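Local coordinates for L-lysine 6-monooxygenase involved in desferrioxamine biosynthesis (Erwinia amylovora CFBP1430, PDB 5O8R), which probably catalyses the NADPH- and FAD-dependent N6-hydroxylation of L-lysine, a step in making the siderophore desferrioxamine, at residues 242-247 with 396-401; 222-227 with 297-302. All coordinates share one frame; numbering follows the deposited sequence.

Interaction 1: 242-247 with 396-401; sequences EMTSPE and LGMACY. With FAD (flavin-adenine dinucleotide), chain C.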
ATOM      1  N   GLU A 242     -10.557  18.383  -1.194  1.00 54.65           N
ATOM      2  CA  GLU A 242     -11.319  19.498  -0.582  1.00 52.62           C
ATOM      3  C   GLU A 242     -11.898  20.434  -1.620  1.00 51.15           C
ATOM      4  O   GLU A 242     -12.931  21.059  -1.419  1.00 54.24           O
ATOM      5  CB  GLU A 242     -10.477  20.275   0.422  1.00 50.78           C
ATOM      6  CG  GLU A 242     -10.280  19.499   1.713  1.00 50.05           C
ATOM      7  CD  GLU A 242      -9.620  20.304   2.790  1.00 51.17           C
ATOM      8  OE1 GLU A 242      -8.821  21.230   2.458  1.00 53.61           O
ATOM      9  OE2 GLU A 242      -9.909  19.993   3.966  1.00 47.01           O
ATOM     10  N   MET A 243     -11.295  20.478  -2.776  1.00 49.49           N
ATOM     11  CA  MET A 243     -11.880  21.264  -3.804  1.00 54.99           C
ATOM     12  C   MET A 243     -13.139  20.633  -4.407  1.00 51.30           C
ATOM     13  O   MET A 243     -13.773  21.237  -5.271  1.00 55.05           O
ATOM     14  CB  MET A 243     -10.885  21.490  -4.911  1.00 63.70           C
ATOM     15  CG  MET A 243      -9.556  22.102  -4.530  1.00 66.96           C
ATOM     16  SD  MET A 243      -8.749  22.290  -6.131  1.00 73.10           S
ATOM     17  CE  MET A 243      -7.978  23.897  -5.895  1.00 90.00           C
ATOM     18  N   THR A 244     -13.500  19.426  -4.013  1.00 47.84           N
ATOM     19  CA  THR A 244     -14.770  18.864  -4.455  1.00 52.19           C
ATOM     20  C   THR A 244     -15.697  19.002  -3.285  1.00 56.87           C
ATOM     21  O   THR A 244     -16.066  18.033  -2.654  1.00 70.35           O
ATOM     22  CB  THR A 244     -14.695  17.366  -4.852  1.00 48.71           C
ATOM     23  OG1 THR A 244     -14.822  16.557  -3.692  1.00 54.68           O
ATOM     24  CG2 THR A 244     -13.402  17.016  -5.509  1.00 48.16           C
ATOM     25  N   SER A 245     -16.029  20.206  -2.915  1.00 62.69           N
ATOM     26  CA  SER A 245     -16.813  20.338  -1.717  1.00 70.59           C
ATOM     27  C   SER A 245     -17.614  21.605  -1.818  1.00 74.55           C
ATOM     28  O   SER A 245     -17.162  22.585  -2.448  1.00 70.85           O
ATOM     29  CB  SER A 245     -15.936  20.321  -0.442  1.00 70.12           C
ATOM     30  OG  SER A 245     -15.144  21.488  -0.376  1.00 67.77           O
ATOM     31  N   PRO A 246     -18.800  21.591  -1.183  1.00 72.04           N
ATOM     32  CA  PRO A 246     -19.664  22.740  -1.163  1.00 73.70           C
ATOM     33  C   PRO A 246     -18.881  24.077  -1.069  1.00 76.25           C
ATOM     34  O   PRO A 246     -19.096  24.970  -1.907  1.00 72.35           O
ATOM     35  CB  PRO A 246     -20.495  22.470   0.083  1.00 76.19           C
ATOM     36  CG  PRO A 246     -20.630  20.992   0.080  1.00 66.83           C
ATOM     37  CD  PRO A 246     -19.249  20.578  -0.203  1.00 67.69           C
ATOM     38  N   GLU A 247     -17.929  24.144  -0.123  1.00 71.82           N
ATOM     39  CA  GLU A 247     -17.108  25.341   0.148  1.00 63.88           C
ATOM     40  C   GLU A 247     -16.416  25.768  -1.135  1.00 65.04           C
ATOM     41  O   GLU A 247     -16.498  26.913  -1.549  1.00 60.92           O
ATOM     42  CB  GLU A 247     -16.079  25.087   1.275  1.00 66.46           C
ATOM     43  CG  GLU A 247     -16.566  24.169   2.414  1.00 74.80           C
ATOM     44  CD  GLU A 247     -15.870  24.351   3.768  1.00 81.61           C
ATOM     45  OE1 GLU A 247     -14.979  25.224   3.979  1.00 78.00           O
ATOM     46  OE2 GLU A 247     -16.234  23.555   4.655  1.00 79.39           O
ATOM     47  N   LEU A 396     -19.771  11.110  -9.012  1.00 51.10           N
ATOM     48  CA  LEU A 396     -20.758  10.502  -8.133  1.00 48.25           C
ATOM     49  C   LEU A 396     -20.689  10.983  -6.696  1.00 49.84           C
ATOM     50  O   LEU A 396     -21.664  10.796  -5.979  1.00 60.68           O
ATOM     51  CB  LEU A 396     -20.620   8.998  -8.101  1.00 48.95           C
ATOM     52  CG  LEU A 396     -20.963   8.304  -9.397  1.00 53.30           C
ATOM     53  CD1 LEU A 396     -20.589   6.850  -9.281  1.00 56.49           C
ATOM     54  CD2 LEU A 396     -22.439   8.424  -9.678  1.00 56.32           C
ATOM     55  N   GLY A 397     -19.562  11.557  -6.261  1.00 47.22           N
ATOM     56  CA  GLY A 397     -19.385  12.055  -4.888  1.00 46.27           C
ATOM     57  C   GLY A 397     -20.133  13.324  -4.612  1.00 48.11           C
ATOM     58  O   GLY A 397     -20.579  13.570  -3.484  1.00 48.53           O
ATOM     59  N   MET A 398     -20.287  14.138  -5.652  1.00 53.39           N
ATOM     60  CA  MET A 398     -21.081  15.357  -5.548  1.00 60.24           C
ATOM     61  C   MET A 398     -22.517  15.202  -5.973  1.00 55.99           C
ATOM     62  O   MET A 398     -23.208  16.169  -6.041  1.00 55.28           O
ATOM     63  CB  MET A 398     -20.402  16.530  -6.274  1.00 72.21           C
ATOM     64  CG  MET A 398     -19.264  17.151  -5.449  1.00 90.15           C
ATOM     65  SD  MET A 398     -19.250  17.087  -3.619  1.00113.45           S
ATOM     66  CE  MET A 398     -20.032  18.625  -3.139  1.00 99.96           C
ATOM     67  N   ALA A 399     -22.979  13.974  -6.184  1.00 58.79           N
ATOM     68  CA  ALA A 399     -24.376  13.682  -6.541  1.00 54.59           C
ATOM     69  C   ALA A 399     -25.353  13.990  -5.430  1.00 53.86           C
ATOM     70  O   ALA A 399     -26.376  14.618  -5.675  1.00 61.36           O
ATOM     71  CB  ALA A 399     -24.519  12.226  -6.925  1.00 52.85           C
ATOM     72  N   CYS A 400     -25.043  13.523  -4.226  1.00 52.39           N
ATOM     73  CA  CYS A 400     -25.896  13.790  -3.087  1.00 49.44           C
ATOM     74  C   CYS A 400     -25.920  15.264  -2.714  1.00 49.60           C
ATOM     75  O   CYS A 400     -26.951  15.769  -2.327  1.00 51.64           O
ATOM     76  CB  CYS A 400     -25.477  12.959  -1.899  1.00 47.52           C
ATOM     77  SG  CYS A 400     -26.182  11.300  -1.944  1.00 50.35           S
ATOM     78  N   TYR A 401     -24.799  15.963  -2.831  1.00 52.49           N
ATOM     79  CA  TYR A 401     -24.838  17.400  -2.637  1.00 50.09           C
ATOM     80  C   TYR A 401     -25.896  18.031  -3.553  1.00 49.50           C
ATOM     81  O   TYR A 401     -26.782  18.724  -3.073  1.00 50.55           O
ATOM     82  CB  TYR A 401     -23.473  18.053  -2.842  1.00 47.65           C
ATOM     83  CG  TYR A 401     -23.505  19.576  -2.920  1.00 50.78           C
ATOM     84  CD1 TYR A 401     -23.798  20.365  -1.807  1.00 50.71           C
ATOM     85  CD2 TYR A 401     -23.249  20.230  -4.125  1.00 59.42           C
ATOM     86  CE1 TYR A 401     -23.824  21.759  -1.898  1.00 55.93           C
ATOM     87  CE2 TYR A 401     -23.278  21.624  -4.235  1.00 62.22           C
ATOM     88  CZ  TYR A 401     -23.557  22.383  -3.125  1.00 61.09           C
ATOM     89  OH  TYR A 401     -23.568  23.739  -3.288  1.00 66.11           O
TER
HETATM   90  PA  FAD C 501     -26.807   8.275 -17.866  0.75111.84           P
HETATM   91  O1A FAD C 501     -25.953   7.217 -17.194  0.75103.67           O
HETATM   92  O2A FAD C 501     -26.301   8.658 -19.246  0.75116.65           O
HETATM   93  O5B FAD C 501     -28.274   7.579 -18.044  0.75 88.28           O
HETATM   94  C5B FAD C 501     -29.382   8.457 -18.255  0.75 86.66           C
HETATM   95  C4B FAD C 501     -30.573   7.913 -19.053  0.75 82.98           C
HETATM   96  O4B FAD C 501     -31.160   8.914 -19.909  0.75 79.32           O
HETATM   97  C3B FAD C 501     -30.329   6.744 -19.996  0.75 80.14           C
HETATM   98  O3B FAD C 501     -30.841   5.606 -19.287  0.75 69.10           O
HETATM   99  C2B FAD C 501     -31.057   7.136 -21.297  0.75 76.96           C
HETATM  100  O2B FAD C 501     -31.765   6.052 -21.902  0.75 75.06           O
HETATM  101  C1B FAD C 501     -32.019   8.210 -20.790  0.75 72.99           C
HETATM  102  N9A FAD C 501     -32.752   9.092 -21.763  0.75 72.37           N
HETATM  103  C8A FAD C 501     -32.233   9.936 -22.705  0.75 69.99           C
HETATM  104  N7A FAD C 501     -33.226  10.579 -23.399  0.75 60.30           N
HETATM  105  C5A FAD C 501     -34.401  10.137 -22.886  0.75 58.38           C
HETATM  106  C6A FAD C 501     -35.833  10.357 -23.163  0.75 57.99           C
HETATM  107  N6A FAD C 501     -36.208  11.217 -24.127  0.75 60.14           N
HETATM  108  N1A FAD C 501     -36.761   9.707 -22.428  0.75 56.50           N
HETATM  109  C2A FAD C 501     -36.415   8.850 -21.463  0.75 55.36           C
HETATM  110  N3A FAD C 501     -35.130   8.555 -21.162  0.75 51.61           N
HETATM  111  C4A FAD C 501     -34.101   9.166 -21.814  0.75 60.05           C
HETATM  112  N1  FAD C 501     -17.823   9.706 -12.029  0.75101.01           N
HETATM  113  C2  FAD C 501     -17.202   9.403 -10.856  0.75 96.99           C
HETATM  114  O2  FAD C 501     -17.065  10.316 -10.039  0.75 79.63           O
HETATM  115  N3  FAD C 501     -16.742   8.165 -10.531  0.75101.54           N
HETATM  116  C4  FAD C 501     -16.835   7.110 -11.371  0.75112.14           C
HETATM  117  O4  FAD C 501     -16.358   5.982 -11.044  0.75 87.47           O
HETATM  118  C4X FAD C 501     -17.520   7.356 -12.692  0.75117.15           C
HETATM  119  N5  FAD C 501     -17.671   6.352 -13.599  0.75119.00           N
HETATM  120  C5X FAD C 501     -18.275   6.592 -14.802  0.75142.48           C
HETATM  121  C6  FAD C 501     -18.445   5.589 -15.766  0.75145.68           C
HETATM  122  C7  FAD C 501     -19.092   5.863 -16.990  0.75139.45           C
HETATM  123  C7M FAD C 501     -19.256   4.775 -17.948  0.75130.12           C
HETATM  124  C8  FAD C 501     -19.626   7.198 -17.352  0.75132.81           C
HETATM  125  C8M FAD C 501     -20.330   7.598 -18.633  0.75113.15           C
HETATM  126  C9  FAD C 501     -19.424   8.146 -16.399  0.75148.93           C
HETATM  127  C9A FAD C 501     -18.807   7.953 -15.146  0.75149.39           C
HETATM  128  N10 FAD C 501     -18.670   9.039 -14.225  0.75132.64           N
HETATM  129  C10 FAD C 501     -18.021   8.760 -12.980  0.75114.51           C
HETATM  130  C1' FAD C 501     -19.216  10.370 -14.636  0.75139.31           C
HETATM  131  C2' FAD C 501     -20.774  10.389 -14.751  0.75148.88           C
HETATM  132  O2' FAD C 501     -21.215   9.321 -13.881  0.75158.37           O
HETATM  133  C3' FAD C 501     -21.447  10.253 -16.180  0.75137.49           C
HETATM  134  O3' FAD C 501     -20.722  10.910 -17.261  0.75111.78           O
HETATM  135  C4' FAD C 501     -22.930  10.628 -16.278  0.75123.68           C
HETATM  136  O4' FAD C 501     -23.182  12.035 -16.158  0.75129.25           O
HETATM  137  C5' FAD C 501     -23.729   9.859 -15.234  0.75106.93           C
HETATM  138  O5' FAD C 501     -24.949   9.538 -15.814  0.75 89.70           O
HETATM  139  P   FAD C 501     -26.259  10.456 -15.758  0.75 79.06           P
HETATM  140  O1P FAD C 501     -26.990  10.218 -14.455  0.75 60.51           O
HETATM  141  O2P FAD C 501     -25.880  11.886 -16.103  0.75 68.01           O
HETATM  142  O3P FAD C 501     -27.080   9.685 -16.978  0.75 97.91           O
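Met398 and Tyr401 reach from the start of helix 399-411 to Pro246, the first residue of helix 246-252, and together they make the close part of this contact. The methyl CE of Met398 lies 3.6 Å from Pro246 CD and also approaches the proline nitrogen and Ser245 CA, while its sulfur SD rests 3.5 Å from Thr244 O. Two bends put the methyl there: the chain is turned about CB-CG (chi2 -27°) and again about CG-SD (chi3 -93°). Tyr401 takes the next position along the proline ring. Its CG stands anti to the backbone N (chi1 169°), which carries one side of the ring, CD1 and CE1, past the pyrrolidine, with CD1 3.7 Å from Pro246 CG and CE1 3.9 Å from Pro246 CB. No hydrogen bond crosses between the segments, and the two sides together bury 183 Å².

Each segment runs into the N-terminus of a helix, with Ser245 and Met398 at the N-cap positions. Two residues before Met398 the chain meets the flavin: Leu396 N donates to FAD O2 at 3.0 Å, and Leu396 CG lies 4.2 Å from FAD C2. Asn383 and Phe19 are among the residues that also hydrogen-bond the cofactor.

Toward Thr244 the packing slackens. Its OG1 makes only a loose approach, 4.5 Å from Met398 SD, and is hydrogen-bonded instead to Leu241 O and to Tyr88 OH of the second subunit, a residue that also packs on Met398. Thr244 and Tyr401 are partly exposed, whereas Met398 and Pro246 are buried. Ile249, one turn further along helix 246-252, backs both Met398 and Tyr401.

Interaction 2: 222-227 with 297-302; sequences LNWITR and VNLFTH. With NAP (NADP nicotinamide-adenine-dinucleotide phosphate), chain D.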
ATOM      1  N   LEU A 222       0.190  -3.037 -30.447  1.00 46.11           N
ATOM      2  CA  LEU A 222      -0.716  -2.303 -29.602  1.00 42.59           C
ATOM      3  C   LEU A 222      -0.236  -0.877 -29.338  1.00 40.41           C
ATOM      4  O   LEU A 222       0.638  -0.599 -28.531  1.00 48.39           O
ATOM      5  CB  LEU A 222      -0.943  -3.081 -28.318  1.00 40.36           C
ATOM      6  CG  LEU A 222      -1.946  -2.417 -27.402  1.00 42.37           C
ATOM      7  CD1 LEU A 222      -3.232  -2.140 -28.151  1.00 43.14           C
ATOM      8  CD2 LEU A 222      -2.222  -3.276 -26.178  1.00 43.93           C
ATOM      9  N   ASN A 223      -0.879   0.050 -29.988  1.00 41.31           N
ATOM     10  CA  ASN A 223      -0.526   1.438 -29.870  1.00 40.77           C
ATOM     11  C   ASN A 223      -1.485   2.186 -29.005  1.00 39.84           C
ATOM     12  O   ASN A 223      -2.615   1.800 -28.901  1.00 40.50           O
ATOM     13  CB  ASN A 223      -0.552   2.052 -31.238  1.00 41.59           C
ATOM     14  CG  ASN A 223       0.342   1.321 -32.174  1.00 43.20           C
ATOM     15  OD1 ASN A 223       1.533   1.237 -31.936  1.00 50.79           O
ATOM     16  ND2 ASN A 223      -0.221   0.740 -33.208  1.00 37.71           N
ATOM     17  N   TRP A 224      -1.000   3.274 -28.417  1.00 40.17           N
ATOM     18  CA  TRP A 224      -1.772   4.196 -27.629  1.00 40.73           C
ATOM     19  C   TRP A 224      -1.348   5.607 -28.016  1.00 39.73           C
ATOM     20  O   TRP A 224      -0.181   5.908 -27.977  1.00 41.03           O
ATOM     21  CB  TRP A 224      -1.505   3.958 -26.136  1.00 42.67           C
ATOM     22  CG  TRP A 224      -2.519   4.598 -25.200  1.00 44.08           C
ATOM     23  CD1 TRP A 224      -3.548   5.430 -25.539  1.00 45.05           C
ATOM     24  CD2 TRP A 224      -2.579   4.463 -23.793  1.00 41.05           C
ATOM     25  NE1 TRP A 224      -4.243   5.785 -24.455  1.00 43.18           N
ATOM     26  CE2 TRP A 224      -3.671   5.213 -23.356  1.00 40.93           C
ATOM     27  CE3 TRP A 224      -1.816   3.773 -22.852  1.00 42.92           C
ATOM     28  CZ2 TRP A 224      -4.010   5.328 -22.009  1.00 41.08           C
ATOM     29  CZ3 TRP A 224      -2.174   3.867 -21.492  1.00 40.66           C
ATOM     30  CH2 TRP A 224      -3.255   4.641 -21.093  1.00 38.74           C
ATOM     31  N   ILE A 225      -2.281   6.457 -28.421  1.00 39.40           N
ATOM     32  CA  ILE A 225      -1.957   7.830 -28.837  1.00 39.24           C
ATOM     33  C   ILE A 225      -2.968   8.724 -28.203  1.00 39.69           C
ATOM     34  O   ILE A 225      -4.151   8.399 -28.271  1.00 43.10           O
ATOM     35  CB  ILE A 225      -2.157   8.018 -30.363  1.00 38.46           C
ATOM     36  CG1 ILE A 225      -1.044   7.356 -31.144  1.00 36.01           C
ATOM     37  CG2 ILE A 225      -2.272   9.493 -30.765  1.00 37.67           C
ATOM     38  CD1 ILE A 225      -1.490   6.913 -32.508  1.00 38.21           C
ATOM     39  N   THR A 226      -2.534   9.881 -27.717  1.00 37.63           N
ATOM     40  CA  THR A 226      -3.446  10.869 -27.149  1.00 38.80           C
ATOM     41  C   THR A 226      -3.015  12.334 -27.341  1.00 40.24           C
ATOM     42  O   THR A 226      -1.860  12.630 -27.550  1.00 39.21           O
ATOM     43  CB  THR A 226      -3.633  10.605 -25.671  1.00 37.18           C
ATOM     44  OG1 THR A 226      -4.381  11.669 -25.090  1.00 38.43           O
ATOM     45  CG2 THR A 226      -2.289  10.509 -24.994  1.00 37.81           C
ATOM     46  N   ARG A 227      -3.982  13.234 -27.253  1.00 45.24           N
ATOM     47  CA  ARG A 227      -3.774  14.682 -27.398  1.00 50.59           C
ATOM     48  C   ARG A 227      -3.108  15.211 -26.128  1.00 52.06           C
ATOM     49  O   ARG A 227      -2.348  16.178 -26.176  1.00 47.24           O
ATOM     50  CB  ARG A 227      -5.146  15.408 -27.608  1.00 54.73           C
ATOM     51  CG  ARG A 227      -5.101  16.801 -28.251  1.00 55.09           C
ATOM     52  CD  ARG A 227      -6.139  17.785 -27.685  1.00 58.56           C
ATOM     53  NE  ARG A 227      -7.445  17.748 -28.377  1.00 62.08           N
ATOM     54  CZ  ARG A 227      -8.627  17.361 -27.864  1.00 62.22           C
ATOM     55  NH1 ARG A 227      -8.744  16.944 -26.613  1.00 62.29           N
ATOM     56  NH2 ARG A 227      -9.728  17.377 -28.622  1.00 68.18           N
ATOM     57  N   VAL A 297       4.883  -2.178 -29.410  1.00 38.98           N
ATOM     58  CA  VAL A 297       3.984  -1.160 -28.853  1.00 38.40           C
ATOM     59  C   VAL A 297       4.480   0.204 -29.180  1.00 36.17           C
ATOM     60  O   VAL A 297       5.652   0.389 -29.317  1.00 45.62           O
ATOM     61  CB  VAL A 297       3.799  -1.288 -27.326  1.00 39.83           C
ATOM     62  CG1 VAL A 297       3.269  -2.682 -26.970  1.00 41.37           C
ATOM     63  CG2 VAL A 297       5.081  -1.022 -26.549  1.00 39.72           C
ATOM     64  N   ASN A 298       3.589   1.148 -29.362  1.00 37.17           N
ATOM     65  CA  ASN A 298       3.957   2.558 -29.385  1.00 39.02           C
ATOM     66  C   ASN A 298       2.955   3.323 -28.594  1.00 38.82           C
ATOM     67  O   ASN A 298       1.841   2.902 -28.363  1.00 42.33           O
ATOM     68  CB  ASN A 298       4.007   3.122 -30.792  1.00 45.04           C
ATOM     69  CG  ASN A 298       4.854   2.273 -31.724  1.00 48.53           C
ATOM     70  OD1 ASN A 298       6.081   2.343 -31.726  1.00 64.59           O
ATOM     71  ND2 ASN A 298       4.204   1.434 -32.477  1.00 47.45           N
ATOM     72  N   LEU A 299       3.405   4.429 -28.097  1.00 38.77           N
ATOM     73  CA  LEU A 299       2.652   5.200 -27.159  1.00 40.00           C
ATOM     74  C   LEU A 299       3.041   6.625 -27.502  1.00 42.86           C
ATOM     75  O   LEU A 299       4.202   6.985 -27.406  1.00 40.98           O
ATOM     76  CB  LEU A 299       3.037   4.852 -25.739  1.00 36.11           C
ATOM     77  CG  LEU A 299       2.459   3.571 -25.223  1.00 38.55           C
ATOM     78  CD1 LEU A 299       3.429   2.441 -25.348  1.00 43.55           C
ATOM     79  CD2 LEU A 299       2.153   3.715 -23.767  1.00 44.53           C
ATOM     80  N   PHE A 300       2.102   7.422 -27.965  1.00 44.51           N
ATOM     81  CA  PHE A 300       2.431   8.779 -28.280  1.00 47.72           C
ATOM     82  C   PHE A 300       1.576   9.662 -27.475  1.00 48.11           C
ATOM     83  O   PHE A 300       0.571   9.241 -26.954  1.00 51.47           O
ATOM     84  CB  PHE A 300       2.188   9.043 -29.728  1.00 49.71           C
ATOM     85  CG  PHE A 300       3.199   8.435 -30.622  1.00 48.10           C
ATOM     86  CD1 PHE A 300       4.317   9.146 -30.971  1.00 47.82           C
ATOM     87  CD2 PHE A 300       3.005   7.167 -31.150  1.00 49.86           C
ATOM     88  CE1 PHE A 300       5.240   8.591 -31.830  1.00 50.04           C
ATOM     89  CE2 PHE A 300       3.912   6.602 -32.019  1.00 47.50           C
ATOM     90  CZ  PHE A 300       5.044   7.308 -32.342  1.00 49.07           C
ATOM     91  N   THR A 301       1.969  10.914 -27.428  1.00 50.19           N
ATOM     92  CA  THR A 301       1.443  11.845 -26.463  1.00 49.36           C
ATOM     93  C   THR A 301       1.491  13.296 -27.100  1.00 49.23           C
ATOM     94  O   THR A 301       2.058  13.493 -28.178  1.00 42.79           O
ATOM     95  CB  THR A 301       2.257  11.583 -25.180  1.00 50.55           C
ATOM     96  OG1 THR A 301       1.663  12.247 -24.088  1.00 48.81           O
ATOM     97  CG2 THR A 301       3.764  11.990 -25.339  1.00 55.52           C
ATOM     98  N   HIS A 302       0.842  14.290 -26.505  1.00 49.55           N
ATOM     99  CA  HIS A 302       0.694  15.638 -27.146  1.00 53.33           C
ATOM    100  C   HIS A 302       0.137  15.671 -28.575  1.00 52.81           C
ATOM    101  O   HIS A 302       0.413  16.627 -29.286  1.00 61.92           O
ATOM    102  CB  HIS A 302       2.016  16.433 -27.177  1.00 56.20           C
ATOM    103  CG  HIS A 302       2.572  16.770 -25.836  1.00 58.23           C
ATOM    104  ND1 HIS A 302       3.613  16.060 -25.267  1.00 53.14           N
ATOM    105  CD2 HIS A 302       2.246  17.750 -24.955  1.00 63.14           C
ATOM    106  CE1 HIS A 302       3.925  16.608 -24.105  1.00 56.91           C
ATOM    107  NE2 HIS A 302       3.100  17.619 -23.884  1.00 68.68           N
TER
HETATM  108  PA  NAP D 502     -12.222  11.433 -21.365  1.00 79.98           P
HETATM  109  O1A NAP D 502     -13.215  12.555 -21.740  1.00 73.93           O
HETATM  110  O2A NAP D 502     -11.151  11.637 -20.277  1.00 73.03           O
HETATM  111  O5B NAP D 502     -11.488  10.806 -22.658  1.00 73.61           O
HETATM  112  C5B NAP D 502     -11.085  11.719 -23.666  1.00 72.79           C
HETATM  113  C4B NAP D 502      -9.661  11.467 -24.078  1.00 68.60           C
HETATM  114  O4B NAP D 502      -9.784  11.568 -25.479  1.00 67.91           O
HETATM  115  C3B NAP D 502      -8.672  12.523 -23.533  1.00 70.17           C
HETATM  116  O3B NAP D 502      -7.333  12.024 -23.215  1.00 55.70           O
HETATM  117  C2B NAP D 502      -8.760  13.527 -24.679  1.00 74.98           C
HETATM  118  O2B NAP D 502      -7.664  14.468 -24.736  1.00 78.38           O
HETATM  119  C1B NAP D 502      -8.869  12.566 -25.862  1.00 73.70           C
HETATM  120  N9A NAP D 502      -9.227  13.212 -27.152  1.00 72.04           N
HETATM  121  C8A NAP D 502     -10.309  13.955 -27.525  1.00 69.56           C
HETATM  122  N7A NAP D 502     -10.157  14.373 -28.830  1.00 62.64           N
HETATM  123  C5A NAP D 502      -8.987  13.876 -29.255  1.00 61.54           C
HETATM  124  C6A NAP D 502      -8.196  13.916 -30.476  1.00 59.18           C
HETATM  125  N6A NAP D 502      -8.715  14.578 -31.491  1.00 63.48           N
HETATM  126  N1A NAP D 502      -6.990  13.292 -30.543  1.00 63.59           N
HETATM  127  C2A NAP D 502      -6.479  12.586 -29.496  1.00 67.97           C
HETATM  128  N3A NAP D 502      -7.137  12.489 -28.310  1.00 68.31           N
HETATM  129  C4A NAP D 502      -8.365  13.113 -28.156  1.00 71.24           C
HETATM  130  O3  NAP D 502     -13.272  10.270 -20.960  1.00 81.61           O
HETATM  131  PN  NAP D 502     -13.171   8.662 -20.922  1.00 70.52           P
HETATM  132  O1N NAP D 502     -14.414   8.197 -21.619  1.00 60.28           O
HETATM  133  O2N NAP D 502     -11.772   8.138 -21.412  1.00 79.18           O
HETATM  134  O5D NAP D 502     -13.505   8.418 -19.340  1.00106.87           O
HETATM  135  C5D NAP D 502     -13.405   9.437 -18.315  1.00135.63           C
HETATM  136  C4D NAP D 502     -14.674  10.304 -18.207  1.00145.26           C
HETATM  137  O4D NAP D 502     -15.664   9.407 -17.738  1.00139.47           O
HETATM  138  C3D NAP D 502     -14.557  11.503 -17.231  1.00151.21           C
HETATM  139  O3D NAP D 502     -15.052  12.791 -17.694  1.00125.03           O
HETATM  140  C2D NAP D 502     -15.292  11.046 -15.988  1.00149.79           C
HETATM  141  O2D NAP D 502     -16.352  11.941 -15.605  1.00142.40           O
HETATM  142  C1D NAP D 502     -15.836   9.642 -16.341  1.00157.52           C
HETATM  143  N1N NAP D 502     -15.295   8.494 -15.578  1.00159.90           N
HETATM  144  C2N NAP D 502     -15.370   7.248 -16.135  1.00136.39           C
HETATM  145  C3N NAP D 502     -14.918   6.140 -15.404  1.00146.43           C
HETATM  146  C7N NAP D 502     -14.948   4.749 -15.937  1.00124.35           C
HETATM  147  O7N NAP D 502     -15.209   3.823 -15.143  1.00109.28           O
HETATM  148  N7N NAP D 502     -14.655   4.611 -17.235  1.00104.96           N
HETATM  149  C4N NAP D 502     -14.398   6.308 -14.120  1.00167.19           C
HETATM  150  C5N NAP D 502     -14.330   7.586 -13.575  1.00168.24           C
HETATM  151  C6N NAP D 502     -14.798   8.664 -14.317  1.00165.98           C
HETATM  152  P2B NAP D 502      -7.589  15.744 -23.743  1.00 84.35           P
HETATM  153  O1X NAP D 502      -6.682  16.733 -24.479  1.00 78.06           O
HETATM  154  O2X NAP D 502      -7.042  15.208 -22.424  1.00 83.34           O
HETATM  155  O3X NAP D 502      -9.036  16.180 -23.604  1.00 82.28           O
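Asn298 ND2 donates to Asn223 OD1 at 2.7 Å, nearly straight at 164°, and the acceptor lies close to the plane of the donor amide. Both asparagines hold CG anti to the carbonyl carbon, which sets their amides side by side, with planes 17° apart. Backbone bonds continue the pairing, from Trp224 N to Asn298 O and from Phe300 N to Trp224 O, with a longer one from Thr226 N to Phe300 O at 3.3 Å. Ile225 CG1 packs on Phe300 CB at 3.9 Å. On the other face, Trp224 CE3 meets Leu299 CD2 at 4.1 Å.

Strands 222-225 and 297-300 run parallel, 2° apart, at one end of the chain's five-stranded Rossmann-type sheet. Just past the first of them, Arg227 NH1 donates to NADP O1X, on the phosphate of the adenosine ribose, at 3.0 Å, and one face of the guanidinium lies over the adenine. A salt bridge from NE to Glu304 braces that arginine. Further out, Trp224 NE1 is tied to Gly199 O and its ring stacks on Tyr208, while Ser200 hydrogen-bonds Thr226 OG1.

How the interactions relate
Both interactions are mostly buried, but they hold different elements and different cofactors. Interaction 1 joins two helix starts beside the flavin, its centre about 15 Å from the centre of the chain, through apolar packing and a sulfur-oxygen approach. Interaction 2 pairs neighbouring strands of the nucleotide-binding sheet, its centre about 24 Å from the centre of the chain, by backbone and amide hydrogen bonds, and buries more than twice the surface. The centres of interactions 1 and 2 are about 33 Å apart, without touching. A main-chain amide reaches FAD in 396-401, a charged side chain NADP in 222-227. Segment 242-247 meets the third subunit through Met243, the strand pair through Leu299.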